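Local structure of sterol regulatory element-binding protein cleavage-activating protein (Schizosaccharomyces pombe, 4YHC) at residues 367-372 and 408-413; 3-8 and 428-433; 352-357 and 449-454. The protein is an escort required for sre1 processing at low sterol or oxygen, this chain being its WD40 domain. The protein carries 9 engineered substitutions. All coordinates share one frame; numbering follows the deposited sequence.

Interaction 1 (367-372 and 408-413)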
ATOM      1  N   MET A 367     -13.423  -4.850  10.592  1.00 18.67           N
ATOM      2  CA  MET A 367     -13.807  -4.832  11.985  1.00 20.79           C
ATOM      3  C   MET A 367     -14.875  -3.742  12.224  1.00 23.82           C
ATOM      4  O   MET A 367     -14.732  -2.624  11.720  1.00 18.53           O
ATOM      5  CB  MET A 367     -12.605  -4.509  12.869  1.00 21.66           C
ATOM      6  CG  MET A 367     -11.573  -5.606  12.965  1.00 28.46           C
ATOM      7  SD  MET A 367     -10.380  -5.362  14.315  1.00 26.66           S
ATOM      8  CE  MET A 367     -11.400  -5.611  15.765  1.00 18.14           C
ATOM      9  N   ARG A 368     -15.875  -4.043  13.033  1.00 21.02           N
ATOM     10  CA  ARG A 368     -16.872  -3.016  13.515  1.00 25.04           C
ATOM     11  C   ARG A 368     -17.200  -3.218  14.977  1.00 21.69           C
ATOM     12  O   ARG A 368     -17.279  -4.375  15.431  1.00 22.17           O
ATOM     13  CB  ARG A 368     -18.199  -3.048  12.777  1.00 28.61           C
ATOM     14  CG  ARG A 368     -18.711  -4.407  12.420  1.00 39.70           C
ATOM     15  CD  ARG A 368     -19.975  -4.274  11.588  1.00 49.90           C
ATOM     16  NE  ARG A 368     -21.092  -3.899  12.397  1.00 59.21           N
ATOM     17  CZ  ARG A 368     -22.014  -4.745  12.840  1.00 65.43           C
ATOM     18  NH1 ARG A 368     -21.989  -6.047  12.528  1.00 64.06           N
ATOM     19  NH2 ARG A 368     -22.980  -4.271  13.596  1.00 70.77           N
ATOM     20  N   ARG A 369     -17.343  -2.117  15.701  1.00 18.96           N
ATOM     21  CA  ARG A 369     -17.776  -2.203  17.085  1.00 28.80           C
ATOM     22  C   ARG A 369     -19.306  -2.307  17.047  1.00 32.39           C
ATOM     23  O   ARG A 369     -19.912  -1.380  16.641  1.00 35.42           O
ATOM     24  CB  ARG A 369     -17.282  -1.008  17.925  1.00 30.56           C
ATOM     25  CG  ARG A 369     -17.549  -1.219  19.434  1.00 31.64           C
ATOM     26  CD  ARG A 369     -17.549   0.016  20.291  1.00 38.79           C
ATOM     27  NE  ARG A 369     -16.580   0.945  19.819  1.00 45.79           N
ATOM     28  CZ  ARG A 369     -16.861   2.001  19.090  1.00 52.29           C
ATOM     29  NH1 ARG A 369     -18.122   2.299  18.787  1.00 51.35           N
ATOM     30  NH2 ARG A 369     -15.870   2.766  18.664  1.00 53.28           N
ATOM     31  N   LYS A 370     -19.889  -3.461  17.396  1.00 27.45           N
ATOM     32  CA  LYS A 370     -21.343  -3.646  17.529  1.00 33.85           C
ATOM     33  C   LYS A 370     -21.954  -2.936  18.726  1.00 37.47           C
ATOM     34  O   LYS A 370     -23.018  -2.390  18.608  1.00 41.10           O
ATOM     35  CB  LYS A 370     -21.709  -5.105  17.685  1.00 36.03           C
ATOM     36  CG  LYS A 370     -21.547  -5.899  16.410  1.00 43.10           C
ATOM     37  CD  LYS A 370     -22.216  -7.262  16.524  1.00 51.53           C
ATOM     38  CE  LYS A 370     -21.286  -8.312  17.059  1.00 46.98           C
ATOM     39  NZ  LYS A 370     -22.019  -9.581  17.053  1.00 46.23           N
ATOM     40  N   SER A 371     -21.280  -2.940  19.873  1.00 38.06           N
ATOM     41  CA  SER A 371     -21.891  -2.440  21.106  1.00 43.10           C
ATOM     42  C   SER A 371     -20.885  -2.206  22.217  1.00 45.42           C
ATOM     43  O   SER A 371     -19.776  -2.750  22.219  1.00 37.54           O
ATOM     44  CB  SER A 371     -22.926  -3.431  21.631  1.00 48.00           C
ATOM     45  OG  SER A 371     -22.268  -4.587  22.167  1.00 49.77           O
ATOM     46  N   SER A 372     -21.289  -1.407  23.187  1.00 36.65           N
ATOM     47  CA  SER A 372     -20.501  -1.252  24.383  1.00 53.68           C
ATOM     48  C   SER A 372     -21.371  -0.998  25.596  1.00 56.78           C
ATOM     49  O   SER A 372     -22.510  -0.542  25.463  1.00 51.20           O
ATOM     50  CB  SER A 372     -19.477  -0.147  24.228  1.00 61.12           C
ATOM     51  OG  SER A 372     -20.091   1.057  23.846  1.00 64.32           O
ATOM     52  N   GLN A 408     -17.054  -4.124  25.292  1.00 27.46           N
ATOM     53  CA  GLN A 408     -17.405  -3.881  23.907  1.00 29.06           C
ATOM     54  C   GLN A 408     -17.503  -5.179  23.163  1.00 32.05           C
ATOM     55  O   GLN A 408     -16.719  -6.108  23.402  1.00 30.85           O
ATOM     56  CB  GLN A 408     -16.326  -3.016  23.233  1.00 28.19           C
ATOM     57  CG  GLN A 408     -16.160  -1.617  23.782  1.00 33.53           C
ATOM     58  CD  GLN A 408     -14.846  -0.946  23.364  1.00 35.59           C
ATOM     59  OE1 GLN A 408     -13.976  -1.547  22.722  1.00 30.94           O
ATOM     60  NE2 GLN A 408     -14.673   0.284  23.793  1.00 28.65           N
ATOM     61  N   VAL A 409     -18.443  -5.275  22.247  1.00 21.54           N
ATOM     62  CA  VAL A 409     -18.527  -6.409  21.404  1.00 21.10           C
ATOM     63  C   VAL A 409     -18.112  -5.913  20.028  1.00 30.15           C
ATOM     64  O   VAL A 409     -18.690  -4.909  19.547  1.00 25.15           O
ATOM     65  CB  VAL A 409     -19.937  -6.973  21.287  1.00 24.12           C
ATOM     66  CG1 VAL A 409     -19.910  -8.171  20.394  1.00 30.40           C
ATOM     67  CG2 VAL A 409     -20.467  -7.418  22.670  1.00 25.98           C
ATOM     68  N   TRP A 410     -17.150  -6.605  19.419  1.00 22.90           N
ATOM     69  CA  TRP A 410     -16.697  -6.308  18.013  1.00 21.86           C
ATOM     70  C   TRP A 410     -17.030  -7.452  17.103  1.00 25.54           C
ATOM     71  O   TRP A 410     -17.179  -8.639  17.558  1.00 27.17           O
ATOM     72  CB  TRP A 410     -15.207  -6.053  18.010  1.00 20.30           C
ATOM     73  CG  TRP A 410     -14.786  -4.857  18.760  1.00 19.58           C
ATOM     74  CD1 TRP A 410     -14.691  -4.725  20.103  1.00 24.90           C
ATOM     75  CD2 TRP A 410     -14.361  -3.598  18.198  1.00 19.37           C
ATOM     76  NE1 TRP A 410     -14.281  -3.425  20.426  1.00 30.36           N
ATOM     77  CE2 TRP A 410     -14.003  -2.752  19.267  1.00 23.75           C
ATOM     78  CE3 TRP A 410     -14.199  -3.130  16.889  1.00 30.92           C
ATOM     79  CZ2 TRP A 410     -13.581  -1.447  19.080  1.00 27.78           C
ATOM     80  CZ3 TRP A 410     -13.713  -1.814  16.687  1.00 28.07           C
ATOM     81  CH2 TRP A 410     -13.436  -0.988  17.787  1.00 28.26           C
ATOM     82  N   GLU A 411     -17.241  -7.156  15.827  1.00 18.65           N
ATOM     83  CA  GLU A 411     -17.351  -8.177  14.840  1.00 22.73           C
ATOM     84  C   GLU A 411     -16.061  -8.045  13.979  1.00 17.88           C
ATOM     85  O   GLU A 411     -15.702  -6.943  13.544  1.00 23.52           O
ATOM     86  CB  GLU A 411     -18.607  -8.058  13.999  1.00 27.98           C
ATOM     87  CG  GLU A 411     -18.653  -9.113  12.892  1.00 34.02           C
ATOM     88  CD  GLU A 411     -19.561  -8.775  11.727  1.00 51.02           C
ATOM     89  OE1 GLU A 411     -19.938  -7.589  11.539  1.00 58.35           O
ATOM     90  OE2 GLU A 411     -19.866  -9.714  10.945  1.00 59.58           O
ATOM     91  N   VAL A 412     -15.319  -9.138  13.897  1.00 22.17           N
ATOM     92  CA  VAL A 412     -14.154  -9.300  12.998  1.00 19.20           C
ATOM     93  C   VAL A 412     -14.547 -10.174  11.862  1.00 21.17           C
ATOM     94  O   VAL A 412     -15.069 -11.292  12.059  1.00 21.46           O
ATOM     95  CB  VAL A 412     -13.002  -9.956  13.716  1.00 22.69           C
ATOM     96  CG1 VAL A 412     -11.713  -9.770  12.935  1.00 19.56           C
ATOM     97  CG2 VAL A 412     -12.887  -9.349  15.075  1.00 22.82           C
ATOM     98  N   TRP A 413     -14.346  -9.723  10.636  1.00 17.13           N
ATOM     99  CA  TRP A 413     -14.829 -10.538   9.543  1.00 16.55           C
ATOM    100  C   TRP A 413     -13.872 -10.614   8.375  1.00 25.74           C
ATOM    101  O   TRP A 413     -12.974  -9.787   8.227  1.00 16.13           O
ATOM    102  CB  TRP A 413     -16.212 -10.048   9.055  1.00 21.79           C
ATOM    103  CG  TRP A 413     -16.277  -8.574   8.665  1.00 19.16           C
ATOM    104  CD1 TRP A 413     -16.663  -7.575   9.405  1.00 18.80           C
ATOM    105  CD2 TRP A 413     -15.957  -8.031   7.374  1.00 16.14           C
ATOM    106  NE1 TRP A 413     -16.595  -6.384   8.687  1.00 20.14           N
ATOM    107  CE2 TRP A 413     -16.180  -6.655   7.428  1.00 16.21           C
ATOM    108  CE3 TRP A 413     -15.518  -8.578   6.199  1.00 16.21           C
ATOM    109  CZ2 TRP A 413     -15.929  -5.793   6.326  1.00 17.89           C
ATOM    110  CZ3 TRP A 413     -15.246  -7.742   5.127  1.00 17.13           C
ATOM    111  CH2 TRP A 413     -15.492  -6.354   5.199  1.00 15.74           C
TER
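R369 and W410 meet in the tight part of this antiparallel strand pair, where R369 CB lies 3.6 Å from the centroid of the W410 six-membered ring, squarely over its face. An arginine suits the place because its aliphatic base covers the indole while its guanidinium continues to a salt bridge with D437. W410 NE1 donates a 3.0 Å bond to Q408 OE1, close to the ring plane, which limits rotation of the ring; S432 holds the same oxygen. M367 is slim and flexible enough to complete the buried part of this face: its chain bends at chi3 (69°), setting CE 3.9 Å from W410 CE3 and close to V412 CG2.

The face bearing R368, V409 and E411 is more polar and less buried. R368 NH1 and E411 OE1 form a 2.7 Å salt bridge, the oxygen being met from above the carboxylate plane, with the two flat groups 88° apart. Exposed K370 rests CE 3.6 Å from V409 CG1. V409 O accepts the N-H of S371 and, weakly, that of K370, so two residues face one: a classic beta bulge in the antiparallel sheet of a WD40 propeller blade.

Interaction 2 (3-8 and 428-433)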
ATOM      1  N   TRP A   3      -5.221  -4.441  25.346  1.00 32.76           N
ATOM      2  CA  TRP A   3      -6.249  -3.501  25.065  1.00 27.32           C
ATOM      3  C   TRP A   3      -7.476  -3.734  25.894  1.00 32.14           C
ATOM      4  O   TRP A   3      -8.452  -2.988  25.726  1.00 29.95           O
ATOM      5  CB  TRP A   3      -6.598  -3.477  23.576  1.00 21.17           C
ATOM      6  CG  TRP A   3      -6.951  -4.760  22.936  1.00 27.18           C
ATOM      7  CD1 TRP A   3      -7.545  -5.853  23.539  1.00 27.59           C
ATOM      8  CD2 TRP A   3      -6.679  -5.156  21.573  1.00 24.54           C
ATOM      9  NE1 TRP A   3      -7.693  -6.858  22.635  1.00 29.27           N
ATOM     10  CE2 TRP A   3      -7.192  -6.461  21.414  1.00 24.20           C
ATOM     11  CE3 TRP A   3      -6.123  -4.510  20.465  1.00 24.62           C
ATOM     12  CZ2 TRP A   3      -7.177  -7.122  20.212  1.00 21.71           C
ATOM     13  CZ3 TRP A   3      -6.049  -5.209  19.247  1.00 26.57           C
ATOM     14  CH2 TRP A   3      -6.554  -6.509  19.138  1.00 28.18           C
ATOM     15  N   SER A   4      -7.452  -4.763  26.752  1.00 28.78           N
ATOM     16  CA  SER A   4      -8.617  -5.134  27.594  1.00 23.33           C
ATOM     17  C   SER A   4      -8.116  -5.860  28.830  1.00 31.80           C
ATOM     18  O   SER A   4      -6.937  -6.244  28.876  1.00 26.90           O
ATOM     19  CB  SER A   4      -9.566  -6.072  26.873  1.00 27.48           C
ATOM     20  OG  SER A   4      -8.917  -7.289  26.377  1.00 27.52           O
ATOM     21  N   ASP A   5      -8.997  -6.120  29.802  1.00 28.99           N
ATOM     22  CA  ASP A   5      -8.655  -7.136  30.844  1.00 31.67           C
ATOM     23  C   ASP A   5      -8.618  -8.509  30.229  1.00 33.14           C
ATOM     24  O   ASP A   5      -7.620  -9.246  30.397  1.00 32.21           O
ATOM     25  CB  ASP A   5      -9.641  -7.131  31.978  1.00 32.53           C
ATOM     26  CG  ASP A   5      -9.491  -5.923  32.866  1.00 38.54           C
ATOM     27  OD1 ASP A   5      -8.560  -5.061  32.638  1.00 38.81           O
ATOM     28  OD2 ASP A   5     -10.346  -5.853  33.776  1.00 39.12           O
ATOM     29  N   HIS A   6      -9.656  -8.835  29.472  1.00 30.58           N
ATOM     30  CA  HIS A   6      -9.623 -10.063  28.632  1.00 25.62           C
ATOM     31  C   HIS A   6     -10.554  -9.942  27.463  1.00 27.14           C
ATOM     32  O   HIS A   6     -11.524  -9.195  27.500  1.00 29.16           O
ATOM     33  CB  HIS A   6     -10.045 -11.317  29.454  1.00 24.65           C
ATOM     34  CG  HIS A   6     -11.488 -11.308  29.895  1.00 31.07           C
ATOM     35  ND1 HIS A   6     -11.902 -10.756  31.092  1.00 31.90           N
ATOM     36  CD2 HIS A   6     -12.616 -11.746  29.286  1.00 25.42           C
ATOM     37  CE1 HIS A   6     -13.215 -10.876  31.209  1.00 26.35           C
ATOM     38  NE2 HIS A   6     -13.665 -11.502  30.148  1.00 27.12           N
ATOM     39  N   ASP A   7     -10.279 -10.749  26.458  1.00 22.93           N
ATOM     40  CA  ASP A   7     -11.120 -10.906  25.293  1.00 23.69           C
ATOM     41  C   ASP A   7     -11.805 -12.253  25.333  1.00 26.87           C
ATOM     42  O   ASP A   7     -11.205 -13.249  25.760  1.00 29.18           O
ATOM     43  CB  ASP A   7     -10.259 -10.845  24.044  1.00 21.69           C
ATOM     44  CG  ASP A   7      -9.692  -9.453  23.781  1.00 32.22           C
ATOM     45  OD1 ASP A   7     -10.060  -8.492  24.489  1.00 25.62           O
ATOM     46  OD2 ASP A   7      -8.943  -9.287  22.785  1.00 32.27           O
ATOM     47  N   GLU A   8     -13.046 -12.301  24.883  1.00 22.29           N
ATOM     48  CA  GLU A   8     -13.762 -13.549  24.732  1.00 29.54           C
ATOM     49  C   GLU A   8     -14.201 -13.808  23.297  1.00 27.63           C
ATOM     50  O   GLU A   8     -14.669 -12.893  22.631  1.00 26.75           O
ATOM     51  CB  GLU A   8     -14.989 -13.492  25.683  1.00 30.97           C
ATOM     52  CG  GLU A   8     -16.057 -14.552  25.432  1.00 34.45           C
ATOM     53  CD  GLU A   8     -17.394 -14.217  26.099  1.00 38.42           C
ATOM     54  OE1 GLU A   8     -18.425 -14.436  25.425  1.00 38.26           O
ATOM     55  OE2 GLU A   8     -17.412 -13.743  27.269  1.00 34.64           O
ATOM     56  N   LYS A 428     -15.571 -10.158  22.168  1.00 26.52           N
ATOM     57  CA  LYS A 428     -15.991  -9.340  23.309  1.00 22.16           C
ATOM     58  C   LYS A 428     -14.790  -8.923  24.126  1.00 26.91           C
ATOM     59  O   LYS A 428     -14.020  -9.779  24.545  1.00 27.12           O
ATOM     60  CB  LYS A 428     -16.964 -10.111  24.199  1.00 25.48           C
ATOM     61  CG  LYS A 428     -17.366  -9.312  25.405  1.00 36.38           C
ATOM     62  CD  LYS A 428     -18.089 -10.151  26.469  1.00 50.83           C
ATOM     63  CE  LYS A 428     -19.596 -10.277  26.256  1.00 58.63           C
ATOM     64  NZ  LYS A 428     -20.346 -10.348  27.573  1.00 63.44           N
ATOM     65  N   MET A 429     -14.651  -7.631  24.381  1.00 22.03           N
ATOM     66  CA  MET A 429     -13.517  -7.076  25.121  1.00 25.40           C
ATOM     67  C   MET A 429     -14.024  -6.537  26.466  1.00 31.43           C
ATOM     68  O   MET A 429     -14.841  -5.571  26.511  1.00 30.85           O
ATOM     69  CB  MET A 429     -12.861  -5.904  24.362  1.00 25.29           C
ATOM     70  CG  MET A 429     -12.257  -6.263  22.985  1.00 24.81           C
ATOM     71  SD  MET A 429     -11.392  -4.818  22.281  1.00 32.98           S
ATOM     72  CE  MET A 429     -10.834  -5.422  20.708  1.00 39.18           C
ATOM     73  N   TYR A 430     -13.556  -7.174  27.534  1.00 26.85           N
ATOM     74  CA  TYR A 430     -13.991  -6.833  28.890  1.00 28.75           C
ATOM     75  C   TYR A 430     -13.069  -5.784  29.438  1.00 26.45           C
ATOM     76  O   TYR A 430     -11.884  -5.971  29.458  1.00 29.89           O
ATOM     77  CB  TYR A 430     -13.959  -8.066  29.794  1.00 31.60           C
ATOM     78  CG  TYR A 430     -14.541  -7.727  31.118  1.00 32.16           C
ATOM     79  CD1 TYR A 430     -15.912  -7.641  31.275  1.00 30.25           C
ATOM     80  CD2 TYR A 430     -13.734  -7.397  32.185  1.00 38.25           C
ATOM     81  CE1 TYR A 430     -16.467  -7.305  32.490  1.00 39.17           C
ATOM     82  CE2 TYR A 430     -14.275  -7.057  33.417  1.00 40.82           C
ATOM     83  CZ  TYR A 430     -15.645  -7.017  33.560  1.00 42.07           C
ATOM     84  OH  TYR A 430     -16.202  -6.671  34.759  1.00 39.42           O
ATOM     85  N   ASN A 431     -13.620  -4.658  29.834  1.00 29.46           N
ATOM     86  CA  ASN A 431     -12.809  -3.512  30.233  1.00 37.68           C
ATOM     87  C   ASN A 431     -11.844  -2.985  29.130  1.00 34.79           C
ATOM     88  O   ASN A 431     -10.618  -2.739  29.354  1.00 34.86           O
ATOM     89  CB  ASN A 431     -12.041  -3.795  31.495  1.00 36.69           C
ATOM     90  CG  ASN A 431     -11.774  -2.531  32.254  1.00 49.73           C
ATOM     91  OD1 ASN A 431     -12.508  -1.544  32.089  1.00 63.09           O
ATOM     92  ND2 ASN A 431     -10.724  -2.524  33.064  1.00 51.37           N
ATOM     93  N   SER A 432     -12.415  -2.881  27.937  1.00 28.50           N
ATOM     94  CA  SER A 432     -11.664  -2.376  26.786  1.00 29.45           C
ATOM     95  C   SER A 432     -11.023  -1.014  27.046  1.00 34.01           C
ATOM     96  O   SER A 432     -11.650  -0.104  27.545  1.00 31.12           O
ATOM     97  CB  SER A 432     -12.564  -2.278  25.560  1.00 29.34           C
ATOM     98  OG  SER A 432     -11.845  -1.721  24.450  1.00 28.97           O
ATOM     99  N   LEU A 433      -9.774  -0.852  26.651  1.00 31.38           N
ATOM    100  CA  LEU A 433      -9.178   0.484  26.587  1.00 25.93           C
ATOM    101  C   LEU A 433      -9.295   1.171  25.194  1.00 35.29           C
ATOM    102  O   LEU A 433      -8.603   2.138  24.905  1.00 36.03           O
ATOM    103  CB  LEU A 433      -7.722   0.360  26.975  1.00 30.00           C
ATOM    104  CG  LEU A 433      -7.447   0.333  28.475  1.00 39.26           C
ATOM    105  CD1 LEU A 433      -8.529  -0.343  29.302  1.00 42.54           C
ATOM    106  CD2 LEU A 433      -6.093  -0.289  28.706  1.00 34.54           C
TER
HETATM  107  O   HOH W   1      -7.973  -3.231  30.676  1.00 35.10           O
HETATM  108  O   HOH W   2     -20.043 -13.719  27.956  1.00 40.71           O
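Strand 6-8 pairs antiparallel with residues 428-430, H6-Y430 and E8-K428 forming hydrogen-bonded pairs around the non-hydrogen-bonded pair D7-M429. The N-terminal segment thereby adds an edge strand to a beta-propeller blade whose other four strands come from far along the chain. From M429 to S432 the chain makes a type II beta turn, and just after the turn L433 N donates to W3 O (2.7 Å). N431 occupies the third position of that turn with a positive phi of 59°, a conformation asparagine tolerates better than most residues.

On the side of W3, D7 and M429, the extended methionine chain brings SD and CE over one face of the indole: SD lies 4.3 Å from the centroid of the W3 five-membered ring in a Met-aromatic contact, to which CE adds a CH-pi approach. The indole is held in turn by D7, whose OD2 receives W3 NE1 at 2.7 Å on its syn lone pair, nearly in the ring plane. S4 OG donates to the other oxygen, OD1, so both D7 oxygens accept bonds from within the same segment.

The face of H6, E8, K428 and Y430 is more exposed to solvent. Y430 CB sits 3.5 Å from the centroid of the H6 ring, over its face, while the two rings run nearly parallel (13°) but barely overlap. E8 and K428 lie side by side, and a water bridges them, donating to E8 OE2 at 2.7 Å and weakly accepting from K428 NZ at 3.4 Å.

Interaction 3 (352-357 and 449-454). Engineered in segment 352-357: S355 (natural residue Cys).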
ATOM      1  N   ALA A 352     -20.250   1.126   8.939  1.00 40.01           N
ATOM      2  CA  ALA A 352     -19.859   0.820  10.287  1.00 39.03           C
ATOM      3  C   ALA A 352     -18.486   0.131  10.288  1.00 35.29           C
ATOM      4  O   ALA A 352     -17.762   0.286  11.268  1.00 34.97           O
ATOM      5  CB  ALA A 352     -20.906  -0.054  10.979  1.00 32.07           C
ATOM      6  N   SER A 353     -18.129  -0.614   9.230  1.00 23.63           N
ATOM      7  CA  SER A 353     -16.850  -1.351   9.230  1.00 26.27           C
ATOM      8  C   SER A 353     -15.682  -0.545   8.735  1.00 25.15           C
ATOM      9  O   SER A 353     -15.744   0.074   7.733  1.00 26.34           O
ATOM     10  CB  SER A 353     -16.928  -2.643   8.397  1.00 22.32           C
ATOM     11  OG  SER A 353     -17.562  -3.669   9.069  1.00 25.43           O
ATOM     12  N   GLU A 354     -14.534  -0.736   9.346  1.00 21.29           N
ATOM     13  CA  GLU A 354     -13.325  -0.406   8.698  1.00 19.48           C
ATOM     14  C   GLU A 354     -12.921  -1.678   7.949  1.00 23.96           C
ATOM     15  O   GLU A 354     -12.759  -2.745   8.569  1.00 27.14           O
ATOM     16  CB  GLU A 354     -12.264  -0.027   9.717  1.00 17.53           C
ATOM     17  CG  GLU A 354     -10.865   0.223   9.205  1.00 16.50           C
ATOM     18  CD  GLU A 354     -10.682   1.448   8.278  1.00 33.22           C
ATOM     19  OE1 GLU A 354     -11.679   2.208   8.026  1.00 29.83           O
ATOM     20  OE2 GLU A 354      -9.521   1.626   7.775  1.00 24.81           O
ATOM     21  N   SER A 355     -12.621  -1.562   6.665  1.00 16.67           N
ATOM     22  CA  SER A 355     -12.200  -2.716   5.894  1.00 15.74           C
ATOM     23  C   SER A 355     -10.967  -2.459   5.059  1.00 15.52           C
ATOM     24  O   SER A 355     -10.683  -1.328   4.719  1.00 15.52           O
ATOM     25  CB  SER A 355     -13.321  -3.140   4.966  1.00 15.66           C
ATOM     26  OG  SER A 355     -13.480  -2.280   3.889  1.00 16.45           O
ATOM     27  N   VAL A 356     -10.297  -3.526   4.642  1.00 15.37           N
ATOM     28  CA  VAL A 356      -9.112  -3.419   3.866  1.00 16.75           C
ATOM     29  C   VAL A 356      -8.824  -4.775   3.205  1.00 19.05           C
ATOM     30  O   VAL A 356      -9.046  -5.834   3.785  1.00 15.35           O
ATOM     31  CB  VAL A 356      -7.935  -2.947   4.711  1.00 18.53           C
ATOM     32  CG1 VAL A 356      -7.766  -3.776   6.002  1.00 18.05           C
ATOM     33  CG2 VAL A 356      -6.614  -2.906   3.939  1.00 16.83           C
ATOM     34  N   MET A 357      -8.380  -4.744   1.967  1.00 14.93           N
ATOM     35  CA  MET A 357      -8.005  -6.000   1.284  1.00 14.87           C
ATOM     36  C   MET A 357      -6.535  -6.367   1.447  1.00 14.89           C
ATOM     37  O   MET A 357      -5.666  -5.501   1.613  1.00 14.89           O
ATOM     38  CB  MET A 357      -8.396  -5.982  -0.172  1.00 20.20           C
ATOM     39  CG  MET A 357      -7.645  -5.036  -1.076  1.00 30.13           C
ATOM     40  SD  MET A 357      -8.380  -5.081  -2.753  1.00 20.51           S
ATOM     41  CE  MET A 357      -7.340  -3.967  -3.560  1.00 14.64           C
ATOM     42  N   VAL A 449      -3.671  -8.323   7.293  1.00 15.88           N
ATOM     43  CA  VAL A 449      -3.901  -6.923   7.358  1.00 15.80           C
ATOM     44  C   VAL A 449      -3.646  -6.419   8.767  1.00 18.00           C
ATOM     45  O   VAL A 449      -3.729  -7.167   9.748  1.00 16.32           O
ATOM     46  CB  VAL A 449      -5.351  -6.838   6.866  1.00 24.69           C
ATOM     47  CG1 VAL A 449      -6.457  -6.628   7.874  1.00 15.83           C
ATOM     48  CG2 VAL A 449      -5.477  -6.615   5.397  1.00 17.60           C
ATOM     49  N   ALA A 450      -3.294  -5.154   8.854  1.00 16.04           N
ATOM     50  CA  ALA A 450      -3.238  -4.414  10.108  1.00 20.13           C
ATOM     51  C   ALA A 450      -4.372  -3.378  10.150  1.00 19.68           C
ATOM     52  O   ALA A 450      -4.560  -2.600   9.181  1.00 17.71           O
ATOM     53  CB  ALA A 450      -1.890  -3.699  10.265  1.00 17.13           C
ATOM     54  N   ILE A 451      -5.099  -3.373  11.265  1.00 16.57           N
ATOM     55  CA  ILE A 451      -6.218  -2.462  11.493  1.00 20.52           C
ATOM     56  C   ILE A 451      -5.913  -1.712  12.806  1.00 22.55           C
ATOM     57  O   ILE A 451      -5.791  -2.312  13.844  1.00 18.74           O
ATOM     58  CB  ILE A 451      -7.563  -3.193  11.632  1.00 17.42           C
ATOM     59  CG1 ILE A 451      -7.889  -3.869  10.308  1.00 20.94           C
ATOM     60  CG2 ILE A 451      -8.679  -2.182  11.930  1.00 16.88           C
ATOM     61  CD1 ILE A 451      -9.163  -4.695  10.313  1.00 20.62           C
ATOM     62  N   VAL A 452      -5.856  -0.382  12.741  1.00 19.52           N
ATOM     63  CA  VAL A 452      -5.640   0.441  13.937  1.00 19.62           C
ATOM     64  C   VAL A 452      -6.915   0.478  14.783  1.00 21.29           C
ATOM     65  O   VAL A 452      -8.032   0.667  14.278  1.00 23.57           O
ATOM     66  CB  VAL A 452      -5.198   1.867  13.565  1.00 20.07           C
ATOM     67  CG1 VAL A 452      -5.216   2.829  14.759  1.00 17.85           C
ATOM     68  CG2 VAL A 452      -3.776   1.841  12.997  1.00 19.60           C
ATOM     69  N   LEU A 453      -6.730   0.317  16.076  1.00 20.68           N
ATOM     70  CA  LEU A 453      -7.824   0.407  17.062  1.00 23.23           C
ATOM     71  C   LEU A 453      -7.403   1.424  18.088  1.00 24.08           C
ATOM     72  O   LEU A 453      -6.772   1.070  19.096  1.00 20.82           O
ATOM     73  CB  LEU A 453      -7.984  -0.955  17.731  1.00 24.92           C
ATOM     74  CG  LEU A 453      -8.957  -1.947  17.115  1.00 32.78           C
ATOM     75  CD1 LEU A 453      -9.442  -1.701  15.710  1.00 31.47           C
ATOM     76  CD2 LEU A 453      -8.495  -3.404  17.307  1.00 20.60           C
ATOM     77  N   GLY A 454      -7.620   2.713  17.796  1.00 21.89           N
ATOM     78  CA  GLY A 454      -7.066   3.741  18.698  1.00 19.47           C
ATOM     79  C   GLY A 454      -5.562   3.818  18.803  1.00 22.32           C
ATOM     80  O   GLY A 454      -4.883   4.210  17.853  1.00 22.24           O
TER
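Strands 354-357 and 449-453 run nearly antiparallel, their axes inclined at 159° and 8.0 Å apart at the closest. That spacing is too wide for backbone pairing, and the nearest CA atoms, those of V356 and V449, are still 7.2 Å apart. The two strands belong to different sheets, and the contact is carried mainly by side chains, with no pairing between the backbones: E354 and V356 on one, V449 and I451 on the other, alternate residues that project toward the facing strand.

V356 and V449 form the centre. A chi1 of 51° tucks CG1 of V356 in between the main-chain N and C of its own residue, and from there it reaches V449 CG1 and CG2 together, at 3.7 Å each. The two side chains overlap alongside each other, pointing opposite ways. The same CG1 approaches I451 CG1 more loosely, at 4.3 Å. Short, beta-branched side chains can meet across strands at this separation and suit an extended backbone. The V449 methyl CG2 also lies 3.9 Å from the carbonyl O of M357.

E354 takes part through its aliphatic portion, CG standing 4.2 Å from I451 CG2. Its chain turns at chi2 (66°), and OE2 is hydrogen-bonded to the hydroxyl of S441 in the neighbouring strand 441-445. Glutamate can therefore lend its CG methylene to a loose apolar contact while one carboxylate oxygen keeps a polar partner. S355, an engineered residue, points away from the facing strand and bonds to Y301.

This is packing between propeller blades. Strand 354-357 is the edge strand of its sheet, beside strand 363-374, whose F365 and M367 also press on the facing residues; strand 448-453 lies within its own sheet, flanked by strands 441-445 and 456-462.

Overall arrangement
Interactions 1 and 2 share one blade, in the order 6-8, 421-432, 406-416, 363-374, 354-357, and their centres are about 12 Å apart. Q408 links them: its backbone O lies 2.7 Å from M429 N. Interaction 3 joins the far edge of this blade to the next one, where strand 20-24 completes a sheet of C-terminal strands, as in the closure of WD40 propellers. It lies about 11 Å from interaction 1, between centres, and W413 NE1 bonds to S353 OG at 2.9 Å. Interactions 2 and 3, about 18 Å apart between centres, touch through W3 CZ3 and L453 CD2 at 3.6 Å. Residues 75-468, probably the sre1-binding region, include all the segments except 3-8.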